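Local structure of dihydropteroate synthase (Anaplasma phagocytophilum, 6UCZ) at residues A[135-139]-A[188-192]; A[155-159]-A[181-185]; A[199-205]-A[230-236]. The protein catalyses the condensation of 6-hydroxymethyl-7,8-dihydropterin diphosphate with 4-aminobenzoate to give dihydropteroate, a step of folate biosynthesis. One frame throughout, in Å; residues are numbered along the deposited sequence.

Contact 1 (A[135-139]-A[188-192]); sequences QGGLL and RVDTL. With PMM (pterin-6-yl-methyl-monophosphate), chain C.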
loop_
_atom_site.group_PDB
_atom_site.type_symbol
_atom_site.label_atom_id
_atom_site.label_comp_id
_atom_site.label_asym_id
_atom_site.label_seq_id
_atom_site.Cartn_x
_atom_site.Cartn_y
_atom_site.Cartn_z
ATOM N N GLN A 135 4.355 4.835 -2.882
ATOM C CA GLN A 135 3.585 4.382 -4.032
ATOM C C GLN A 135 4.293 4.695 -5.350
ATOM O O GLN A 135 3.983 4.082 -6.373
ATOM C CB GLN A 135 2.224 5.070 -3.990
ATOM C CG GLN A 135 1.242 4.630 -5.032
ATOM C CD GLN A 135 0.058 5.567 -5.128
ATOM O OE1 GLN A 135 -0.575 5.667 -6.181
ATOM N NE2 GLN A 135 -0.245 6.270 -4.027
ATOM N N GLY A 136 5.287 5.584 -5.329
ATOM C CA GLY A 136 6.059 5.850 -6.521
ATOM C C GLY A 136 7.214 4.912 -6.740
ATOM O O GLY A 136 7.807 4.927 -7.824
ATOM N N GLY A 137 7.548 4.088 -5.745
ATOM C CA GLY A 137 8.655 3.162 -5.892
ATOM C C GLY A 137 9.956 3.855 -6.274
ATOM O O GLY A 137 10.580 3.506 -7.277
ATOM N N LEU A 138 10.353 4.855 -5.488
ATOM C CA LEU A 138 11.558 5.648 -5.734
ATOM C C LEU A 138 11.448 6.449 -7.031
ATOM O O LEU A 138 12.442 6.702 -7.710
ATOM C CB LEU A 138 12.815 4.773 -5.747
ATOM C CG LEU A 138 12.933 3.734 -4.632
ATOM C CD1 LEU A 138 14.309 3.076 -4.685
ATOM C CD2 LEU A 138 12.647 4.343 -3.258
ATOM N N LEU A 139 10.224 6.813 -7.413
ATOM C CA LEU A 139 10.057 7.777 -8.488
ATOM C C LEU A 139 10.698 9.106 -8.105
ATOM O O LEU A 139 11.259 9.803 -8.956
ATOM C CB LEU A 139 8.573 7.943 -8.815
ATOM C CG LEU A 139 8.123 8.937 -9.883
ATOM C CD1 LEU A 139 8.695 8.601 -11.263
ATOM C CD2 LEU A 139 6.606 8.906 -9.910
ATOM N N ARG A 188 15.157 -1.432 -7.278
ATOM C CA ARG A 188 14.885 -0.415 -6.268
ATOM C C ARG A 188 15.356 -0.851 -4.886
ATOM O O ARG A 188 15.813 -0.018 -4.093
ATOM C CB ARG A 188 13.402 -0.070 -6.282
ATOM C CG ARG A 188 13.095 0.948 -7.369
ATOM C CD ARG A 188 11.869 0.578 -8.157
ATOM N NE ARG A 188 11.553 1.597 -9.150
ATOM C CZ ARG A 188 11.899 1.522 -10.434
ATOM N NH1 ARG A 188 12.567 0.466 -10.884
ATOM N NH2 ARG A 188 11.566 2.499 -11.264
ATOM N N VAL A 189 15.208 -2.138 -4.561
ATOM C CA VAL A 189 15.804 -2.671 -3.339
ATOM C C VAL A 189 17.295 -2.367 -3.310
ATOM O O VAL A 189 17.836 -1.908 -2.295
ATOM C CB VAL A 189 15.543 -4.183 -3.220
ATOM C CG1 VAL A 189 16.386 -4.778 -2.103
ATOM C CG2 VAL A 189 14.077 -4.451 -2.965
ATOM N N ASP A 190 17.982 -2.618 -4.432
ATOM C CA ASP A 190 19.419 -2.362 -4.497
ATOM C C ASP A 190 19.727 -0.892 -4.260
ATOM O O ASP A 190 20.684 -0.556 -3.551
ATOM C CB ASP A 190 19.985 -2.803 -5.846
ATOM C CG ASP A 190 20.053 -4.309 -5.990
ATOM O OD1 ASP A 190 20.115 -5.010 -4.958
ATOM O OD2 ASP A 190 20.054 -4.790 -7.141
ATOM N N THR A 191 18.932 0.002 -4.851
ATOM C CA THR A 191 19.144 1.429 -4.637
ATOM C C THR A 191 19.032 1.783 -3.159
ATOM O O THR A 191 19.879 2.501 -2.613
ATOM C CB THR A 191 18.146 2.230 -5.473
ATOM O OG1 THR A 191 18.375 1.960 -6.863
ATOM C CG2 THR A 191 18.296 3.723 -5.213
ATOM N N LEU A 192 17.995 1.275 -2.493
ATOM C CA LEU A 192 17.781 1.582 -1.081
ATOM C C LEU A 192 18.942 1.101 -0.217
ATOM O O LEU A 192 19.450 1.841 0.633
ATOM C CB LEU A 192 16.471 0.940 -0.609
ATOM C CG LEU A 192 15.164 1.502 -1.171
ATOM C CD1 LEU A 192 13.992 0.575 -0.852
ATOM C CD2 LEU A 192 14.923 2.882 -0.602
HETATM N N5 PMM C . -3.122 1.450 -4.231
HETATM C C6 PMM C . -3.507 2.730 -4.175
HETATM C C7 PMM C . -2.800 3.655 -3.431
HETATM N N8 PMM C . -1.693 3.372 -2.734
HETATM N N1 PMM C . -0.187 1.798 -2.060
HETATM C C2 PMM C . 0.256 0.546 -2.084
HETATM N N2 PMM C . 1.366 0.221 -1.412
HETATM N N3 PMM C . -0.363 -0.452 -2.786
HETATM C C4 PMM C . -1.494 -0.295 -3.555
HETATM O O4 PMM C . -1.977 -1.238 -4.180
HETATM C C4A PMM C . -2.020 1.087 -3.557
HETATM C C8A PMM C . -1.316 2.090 -2.796
HETATM C C9 PMM C . -4.709 3.094 -5.011
HETATM O O10 PMM C . -5.892 2.522 -4.416
HETATM P PA PMM C . -7.012 3.423 -3.673
HETATM O O1P PMM C . -8.168 2.445 -3.407
HETATM O O2P PMM C . -7.518 4.447 -4.679
HETATM O O3P PMM C . -6.444 4.034 -2.435
HETATM O O HOH W 1 10.054 4.691 -10.039
#

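Contact 2 (A[155-159]-A[181-185]); sequences IIMHH and IIEWL. With PMM (pterin-6-yl-methyl-monophosphate), chain C.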
loop_
_atom_site.group_PDB
_atom_site.type_symbol
_atom_site.label_atom_id
_atom_site.label_comp_id
_atom_site.label_asym_id
_atom_site.label_seq_id
_atom_site.Cartn_x
_atom_site.Cartn_y
_atom_site.Cartn_z
ATOM N N ILE A 155 7.519 0.731 2.042
ATOM C CA ILE A 155 6.895 -0.053 0.983
ATOM C C ILE A 155 7.219 0.611 -0.348
ATOM O O ILE A 155 7.034 1.825 -0.499
ATOM C CB ILE A 155 5.371 -0.137 1.169
ATOM C CG1 ILE A 155 5.029 -0.627 2.576
ATOM C CG2 ILE A 155 4.743 -1.067 0.100
ATOM C CD1 ILE A 155 3.588 -0.344 2.961
ATOM N N ILE A 156 7.708 -0.171 -1.309
ATOM C CA ILE A 156 7.878 0.282 -2.688
ATOM C C ILE A 156 6.900 -0.498 -3.558
ATOM O O ILE A 156 6.850 -1.735 -3.493
ATOM C CB ILE A 156 9.331 0.133 -3.175
ATOM C CG1 ILE A 156 9.876 -1.270 -2.879
ATOM C CG2 ILE A 156 10.221 1.211 -2.534
ATOM C CD1 ILE A 156 11.281 -1.510 -3.468
ATOM N N MET A 157 6.113 0.221 -4.360
ATOM C CA MET A 157 5.023 -0.355 -5.145
ATOM C C MET A 157 5.335 -0.287 -6.637
ATOM O O MET A 157 5.751 0.765 -7.135
ATOM C CB MET A 157 3.721 0.401 -4.883
ATOM C CG MET A 157 2.497 -0.306 -5.464
ATOM S SD MET A 157 1.118 0.821 -5.654
ATOM C CE MET A 157 1.661 1.771 -7.096
ATOM N N HIS A 158 5.105 -1.391 -7.357
ATOM C CA HIS A 158 5.339 -1.403 -8.799
ATOM C C HIS A 158 4.255 -0.631 -9.548
ATOM O O HIS A 158 3.065 -0.747 -9.242
ATOM C CB HIS A 158 5.380 -2.836 -9.335
ATOM C CG HIS A 158 5.630 -2.901 -10.812
ATOM N ND1 HIS A 158 4.629 -2.741 -11.746
ATOM C CD2 HIS A 158 6.782 -3.038 -11.516
ATOM C CE1 HIS A 158 5.147 -2.804 -12.962
ATOM N NE2 HIS A 158 6.450 -2.994 -12.849
ATOM N N HIS A 159 4.666 0.127 -10.569
ATOM C CA HIS A 159 3.730 0.790 -11.473
ATOM C C HIS A 159 4.360 1.005 -12.848
ATOM O O HIS A 159 5.573 0.876 -13.027
ATOM C CB HIS A 159 3.244 2.114 -10.873
ATOM C CG HIS A 159 4.350 3.087 -10.609
ATOM N ND1 HIS A 159 4.907 3.866 -11.600
ATOM C CD2 HIS A 159 5.034 3.372 -9.476
ATOM C CE1 HIS A 159 5.870 4.612 -11.084
ATOM N NE2 HIS A 159 5.962 4.337 -9.794
ATOM N N ILE A 181 8.032 -7.319 -12.940
ATOM C CA ILE A 181 7.759 -6.657 -11.668
ATOM C C ILE A 181 8.869 -6.960 -10.675
ATOM O O ILE A 181 9.347 -6.070 -9.964
ATOM C CB ILE A 181 6.389 -7.095 -11.114
ATOM C CG1 ILE A 181 5.240 -6.528 -11.950
ATOM C CG2 ILE A 181 6.247 -6.713 -9.613
ATOM C CD1 ILE A 181 3.895 -7.156 -11.611
ATOM N N ILE A 182 9.307 -8.218 -10.627
ATOM C CA ILE A 182 10.347 -8.612 -9.682
ATOM C C ILE A 182 11.662 -7.901 -9.998
ATOM O O ILE A 182 12.349 -7.401 -9.095
ATOM C CB ILE A 182 10.495 -10.144 -9.682
ATOM C CG1 ILE A 182 9.327 -10.783 -8.910
ATOM C CG2 ILE A 182 11.861 -10.572 -9.154
ATOM C CD1 ILE A 182 9.196 -12.257 -9.122
ATOM N N GLU A 183 12.025 -7.821 -11.277
ATOM C CA GLU A 183 13.268 -7.132 -11.628
ATOM C C GLU A 183 13.183 -5.645 -11.300
ATOM O O GLU A 183 14.141 -5.055 -10.783
ATOM C CB GLU A 183 13.589 -7.354 -13.106
ATOM N N TRP A 184 12.036 -5.026 -11.582
ATOM C CA TRP A 184 11.845 -3.609 -11.281
ATOM C C TRP A 184 11.999 -3.343 -9.782
ATOM O O TRP A 184 12.729 -2.429 -9.365
ATOM C CB TRP A 184 10.458 -3.209 -11.793
ATOM C CG TRP A 184 10.006 -1.750 -11.798
ATOM C CD1 TRP A 184 9.970 -0.913 -12.874
ATOM C CD2 TRP A 184 9.419 -1.022 -10.707
ATOM N NE1 TRP A 184 9.424 0.298 -12.518
ATOM C CE2 TRP A 184 9.082 0.257 -11.192
ATOM C CE3 TRP A 184 9.169 -1.319 -9.362
ATOM C CZ2 TRP A 184 8.519 1.240 -10.380
ATOM C CZ3 TRP A 184 8.604 -0.346 -8.560
ATOM C CH2 TRP A 184 8.274 0.914 -9.069
ATOM N N LEU A 185 11.339 -4.166 -8.958
ATOM C CA LEU A 185 11.442 -4.044 -7.507
ATOM C C LEU A 185 12.856 -4.316 -7.015
ATOM O O LEU A 185 13.358 -3.614 -6.126
ATOM C CB LEU A 185 10.446 -4.996 -6.841
ATOM C CG LEU A 185 8.997 -4.549 -6.997
ATOM C CD1 LEU A 185 8.061 -5.668 -6.593
ATOM C CD2 LEU A 185 8.748 -3.314 -6.138
HETATM N N5 PMM C . -3.122 1.450 -4.231
HETATM C C6 PMM C . -3.507 2.730 -4.175
HETATM C C7 PMM C . -2.800 3.655 -3.431
HETATM N N8 PMM C . -1.693 3.372 -2.734
HETATM N N1 PMM C . -0.187 1.798 -2.060
HETATM C C2 PMM C . 0.256 0.546 -2.084
HETATM N N2 PMM C . 1.366 0.221 -1.412
HETATM N N3 PMM C . -0.363 -0.452 -2.786
HETATM C C4 PMM C . -1.494 -0.295 -3.555
HETATM O O4 PMM C . -1.977 -1.238 -4.180
HETATM C C4A PMM C . -2.020 1.087 -3.557
HETATM C C8A PMM C . -1.316 2.090 -2.796
HETATM C C9 PMM C . -4.709 3.094 -5.011
HETATM O O10 PMM C . -5.892 2.522 -4.416
HETATM P PA PMM C . -7.012 3.423 -3.673
HETATM O O1P PMM C . -8.168 2.445 -3.407
HETATM O O2P PMM C . -7.518 4.447 -4.679
HETATM O O3P PMM C . -6.444 4.034 -2.435
#

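Contact 3 (A[199-205]-A[230-236]); sequences RERIILD and LGFPVCV. With PMM (pterin-6-yl-methyl-monophosphate), chain C.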
loop_
_atom_site.group_PDB
_atom_site.type_symbol
_atom_site.label_atom_id
_atom_site.label_comp_id
_atom_site.label_asym_id
_atom_site.label_seq_id
_atom_site.Cartn_x
_atom_site.Cartn_y
_atom_site.Cartn_z
ATOM N N ARG A 199 18.067 -3.855 5.104
ATOM C CA ARG A 199 17.342 -4.772 4.230
ATOM C C ARG A 199 16.027 -5.222 4.860
ATOM O O ARG A 199 15.019 -5.387 4.160
ATOM C CB ARG A 199 18.228 -5.982 3.922
ATOM C CG ARG A 199 17.685 -6.946 2.878
ATOM C CD ARG A 199 18.464 -8.265 2.882
ATOM N NE ARG A 199 18.109 -9.146 1.766
ATOM C CZ ARG A 199 17.062 -9.970 1.742
ATOM N NH1 ARG A 199 16.231 -10.038 2.777
ATOM N NH2 ARG A 199 16.841 -10.724 0.672
ATOM N N GLU A 200 16.013 -5.413 6.182
ATOM C CA GLU A 200 14.808 -5.854 6.878
ATOM C C GLU A 200 13.675 -4.835 6.828
ATOM O O GLU A 200 12.516 -5.211 7.014
ATOM C CB GLU A 200 15.128 -6.190 8.338
ATOM C CG GLU A 200 16.076 -7.373 8.514
ATOM C CD GLU A 200 17.531 -6.990 8.346
ATOM O OE1 GLU A 200 17.960 -6.025 9.003
ATOM O OE2 GLU A 200 18.240 -7.632 7.548
ATOM N N ARG A 201 13.965 -3.561 6.579
ATOM C CA ARG A 201 12.917 -2.549 6.604
ATOM C C ARG A 201 12.222 -2.336 5.261
ATOM O O ARG A 201 11.364 -1.452 5.169
ATOM C CB ARG A 201 13.469 -1.225 7.132
ATOM C CG ARG A 201 13.777 -1.284 8.619
ATOM C CD ARG A 201 14.556 -0.101 9.083
ATOM N NE ARG A 201 14.866 -0.192 10.508
ATOM C CZ ARG A 201 15.895 0.419 11.090
ATOM N NH1 ARG A 201 16.716 1.164 10.365
ATOM N NH2 ARG A 201 16.103 0.283 12.398
ATOM N N ILE A 202 12.552 -3.115 4.228
ATOM C CA ILE A 202 12.009 -2.914 2.885
ATOM C C ILE A 202 10.858 -3.886 2.652
ATOM O O ILE A 202 11.008 -5.095 2.863
ATOM C CB ILE A 202 13.095 -3.098 1.815
ATOM C CG1 ILE A 202 14.208 -2.066 2.003
ATOM C CG2 ILE A 202 12.469 -2.984 0.424
ATOM C CD1 ILE A 202 15.450 -2.338 1.168
ATOM N N ILE A 203 9.732 -3.369 2.149
ATOM C CA ILE A 203 8.529 -4.148 1.868
ATOM C C ILE A 203 8.165 -3.979 0.396
ATOM O O ILE A 203 8.207 -2.863 -0.134
ATOM C CB ILE A 203 7.366 -3.694 2.777
ATOM C CG1 ILE A 203 7.766 -3.801 4.256
ATOM C CG2 ILE A 203 6.116 -4.493 2.503
ATOM C CD1 ILE A 203 6.972 -2.866 5.178
ATOM N N LEU A 204 7.786 -5.079 -0.264
ATOM C CA LEU A 204 7.535 -5.082 -1.706
ATOM C C LEU A 204 6.047 -5.214 -2.008
ATOM O O LEU A 204 5.359 -6.046 -1.414
ATOM C CB LEU A 204 8.282 -6.230 -2.392
ATOM C CG LEU A 204 9.793 -6.292 -2.153
ATOM C CD1 LEU A 204 10.434 -7.442 -2.920
ATOM C CD2 LEU A 204 10.450 -4.957 -2.511
ATOM N N ASP A 205 5.564 -4.420 -2.961
ATOM C CA ASP A 205 4.149 -4.404 -3.342
ATOM C C ASP A 205 4.061 -4.430 -4.863
ATOM O O ASP A 205 4.665 -3.561 -5.530
ATOM C CB ASP A 205 3.465 -3.165 -2.747
ATOM C CG ASP A 205 1.969 -3.100 -3.017
ATOM O OD1 ASP A 205 1.483 -3.569 -4.081
ATOM O OD2 ASP A 205 1.264 -2.532 -2.151
ATOM N N LEU A 230 11.273 -14.010 -2.646
ATOM C CA LEU A 230 12.425 -13.120 -2.634
ATOM C C LEU A 230 12.968 -12.913 -1.226
ATOM O O LEU A 230 14.115 -12.474 -1.075
ATOM C CB LEU A 230 12.041 -11.782 -3.258
ATOM C CG LEU A 230 11.915 -11.773 -4.779
ATOM C CD1 LEU A 230 11.531 -10.393 -5.268
ATOM C CD2 LEU A 230 13.221 -12.211 -5.406
ATOM N N GLY A 231 12.175 -13.224 -0.199
ATOM C CA GLY A 231 12.609 -13.106 1.177
ATOM C C GLY A 231 12.237 -11.814 1.870
ATOM O O GLY A 231 12.544 -11.663 3.057
ATOM N N PHE A 232 11.614 -10.878 1.170
ATOM C CA PHE A 232 11.131 -9.621 1.711
ATOM C C PHE A 232 9.657 -9.725 2.078
ATOM O O PHE A 232 8.895 -10.431 1.413
ATOM C CB PHE A 232 11.311 -8.492 0.690
ATOM C CG PHE A 232 12.743 -8.199 0.369
ATOM C CD1 PHE A 232 13.406 -8.923 -0.604
ATOM C CD2 PHE A 232 13.430 -7.201 1.045
ATOM C CE1 PHE A 232 14.730 -8.657 -0.898
ATOM C CE2 PHE A 232 14.751 -6.935 0.763
ATOM C CZ PHE A 232 15.404 -7.661 -0.211
ATOM N N PRO A 233 9.222 -9.002 3.110
ATOM C CA PRO A 233 7.783 -8.883 3.361
ATOM C C PRO A 233 7.081 -8.253 2.169
ATOM O O PRO A 233 7.649 -7.425 1.445
ATOM C CB PRO A 233 7.702 -7.983 4.597
ATOM C CG PRO A 233 9.082 -8.033 5.208
ATOM C CD PRO A 233 10.025 -8.226 4.070
ATOM N N VAL A 234 5.829 -8.662 1.973
ATOM C CA VAL A 234 5.024 -8.255 0.831
ATOM C C VAL A 234 3.779 -7.529 1.318
ATOM O O VAL A 234 3.166 -7.926 2.314
ATOM C CB VAL A 234 4.660 -9.482 -0.032
ATOM C CG1 VAL A 234 3.582 -9.139 -1.042
ATOM C CG2 VAL A 234 5.914 -10.007 -0.729
ATOM N N CYS A 235 3.427 -6.452 0.626
ATOM C CA CYS A 235 2.166 -5.749 0.808
ATOM C C CYS A 235 1.319 -5.903 -0.452
ATOM O O CYS A 235 1.828 -5.774 -1.572
ATOM C CB CYS A 235 2.403 -4.261 1.094
ATOM S SG CYS A 235 0.911 -3.256 1.235
ATOM N N VAL A 236 0.025 -6.167 -0.283
ATOM C CA VAL A 236 -0.876 -6.249 -1.426
ATOM C C VAL A 236 -2.041 -5.291 -1.219
ATOM O O VAL A 236 -2.691 -5.311 -0.166
ATOM C CB VAL A 236 -1.389 -7.684 -1.653
ATOM C CG1 VAL A 236 -2.476 -7.693 -2.732
ATOM C CG2 VAL A 236 -0.228 -8.586 -2.027
HETATM N N5 PMM C . -3.122 1.450 -4.231
HETATM C C6 PMM C . -3.507 2.730 -4.175
HETATM C C7 PMM C . -2.800 3.655 -3.431
HETATM N N8 PMM C . -1.693 3.372 -2.734
HETATM N N1 PMM C . -0.187 1.798 -2.060
HETATM C C2 PMM C . 0.256 0.546 -2.084
HETATM N N2 PMM C . 1.366 0.221 -1.412
HETATM N N3 PMM C . -0.363 -0.452 -2.786
HETATM C C4 PMM C . -1.494 -0.295 -3.555
HETATM O O4 PMM C . -1.977 -1.238 -4.180
HETATM C C4A PMM C . -2.020 1.087 -3.557
HETATM C C8A PMM C . -1.316 2.090 -2.796
HETATM C C9 PMM C . -4.709 3.094 -5.011
HETATM O O10 PMM C . -5.892 2.522 -4.416
HETATM P PA PMM C . -7.012 3.423 -3.673
HETATM O O1P PMM C . -8.168 2.445 -3.407
HETATM O O2P PMM C . -7.518 4.447 -4.679
HETATM O O3P PMM C . -6.444 4.034 -2.435
#

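Contact 1 (A[135-139]-A[188-192])
L138 of the loop after strand 131-134 presses its isobutyl group onto helix 174-194, and here the contact is tight. CD1 settles over the helix backbone beside the R188 chain, 3.5 Å from R188 O and 3.6 Å from R188 CG, the two side chains running past one another in opposite directions, while CB and CG2 of T191 close in from the next turn. The other branch, CD2, turns to L192 and meets its CD2 at 3.8 Å. M143 and P144 of helix 143-148 and I156 of the central sheet also touch L138, adding further apolar neighbours.

Toward solvent the contact becomes polar and more loosely knit. A turn about the CB-CG bond (chi2 135°) bends the R188 chain, which then runs extended alongside the loop and puts NE 2.8 Å from G137 O. The bond is somewhat bent, with an N-H...O angle of 144°, yet the acceptor lies almost in the guanidinium plane. A water adds a second link: it donates to G137 O at 3.1 Å and accepts from R188 NH2 at 2.9 Å, so the carbonyl receives two donors. NH1 turns back to W184 O on its own helix. The loop follows this course through two residues of positive phi, G137 and L138.

At its other end Q135 NE2 comes within 3.5 Å of PMM N8, and its hydrogen bond goes to D114 OD1. Such a loop, leaving the C-terminal end of a strand to line the substrate pocket and resting on the outer helix of the neighbouring beta-alpha unit, is typical of a (beta/alpha)8, or TIM, barrel.

Contact 2 (A[155-159]-A[181-185])
H158 carries I181 CG1 over the centre of one imidazole face, a CH-pi contact 3.7 Å from the centroid, and has W184 CB at its edge. The same imidazole turns an edge toward the indole face of W184, with H158 CD2 3.4 Å from W184 CD2 and the planes at 62°. H159 N also lies over the indole, nearer the rim, and L185 CD2 is at its edge. The indole directs an edge at a face of H159, CZ2 approaching near the rim, so three rings form a chain of T-shaped pairs. In H158 the ring lies anti to the backbone N (chi1 -180°), which carries it across to the helix; its ND1 is hydrogen-bonded to K212 NZ.

The two segments belong to one beta-alpha unit of the TIM barrel: strand 153-157 runs out at its C-terminal end, and helix 174-194 returns along the outside. Lower on the strand the packing is aliphatic, I156 CG1 lying 4.0 Å from L185 CD2.

W184 CH2 comes within 3.2 Å of M157 O, a buried carbonyl with no hydrogen-bond partner in the model. The M157 side chain leaves the opposite way, into the pocket, where SD sits 3.5 Å from PMM N3.

Contact 3 (A[199-205]-A[230-236])
R199 lays its guanidinium flat on the ring of F232, the two planes 23° apart and the centres 4.0 Å from each other. The charge sits off the ring centre: NH2 is nearest CE1, at 3.3 Å, and CZ lies above the ring's own CZ, a displaced cation-pi stack. An extended chain from CG to NE takes the group there, and CG rests on the same ring at CE2. I202 O stands at the edge of this ring, buried and without a hydrogen-bond partner in the model.

Beyond the stack the side chains divide according to the alternation of a strand. L204 faces outward to the helices, its CD1 set against F232 CB and, crossing at about a right angle, 3.9 Å from L230 CD1; V189 of helix 174-194 backs both L204 and F232. I203 turns the other way, into the barrel, where its CG2 packs against C235 CB. Between these two layers the backbones join in parallel fashion. L204 N donates to P233 O in a nearly straight bond (170°), and C235 N donates to L204 O at 2.8 Å, so L204 straddles V234.

One residue further along, with CG anti to the backbone N (chi1 -177°), the carboxylate of D205 is directed to the pterin at the C-terminal end of the barrel. A single oxygen, OD2, accepts from both PMM N3 at 2.7 Å and PMM N2 at 2.9 Å, while OD1 is held by G207 N, a second-shell bond that fixes the rotation of the carboxylate. The single parallel bridge of L204 with V234, just before strand 235-236, joins the outermost strands of the sheet and closes the TIM barrel, and an aspartate gripping the pyrimidine edge of the pterin belongs to the pterin-binding site of dihydropteroate synthases.

The three contacts occupy adjoining parts of one barrel, and each reaches the pterin. Contacts 1 and 2, their centres about 8 Å apart, share helix 174-194 and are tied by a probable hydrogen bond from H159 NE2 to G136 O, 2.8 Å long. Contact 3 joins contact 2 through the sheet: H158 N lies 2.9 Å from D205 O, probably hydrogen-bonded, as I156 N is, two residues earlier, with I203 O. Contacts 1 and 3 meet through apolar packing on the outer layer, V189 CG1 lying 3.6 Å from F232 CZ. Each supplies pocket residues, Q135, then I155 and M157, then D205, while N133, K241 and R274 also bind the ligand.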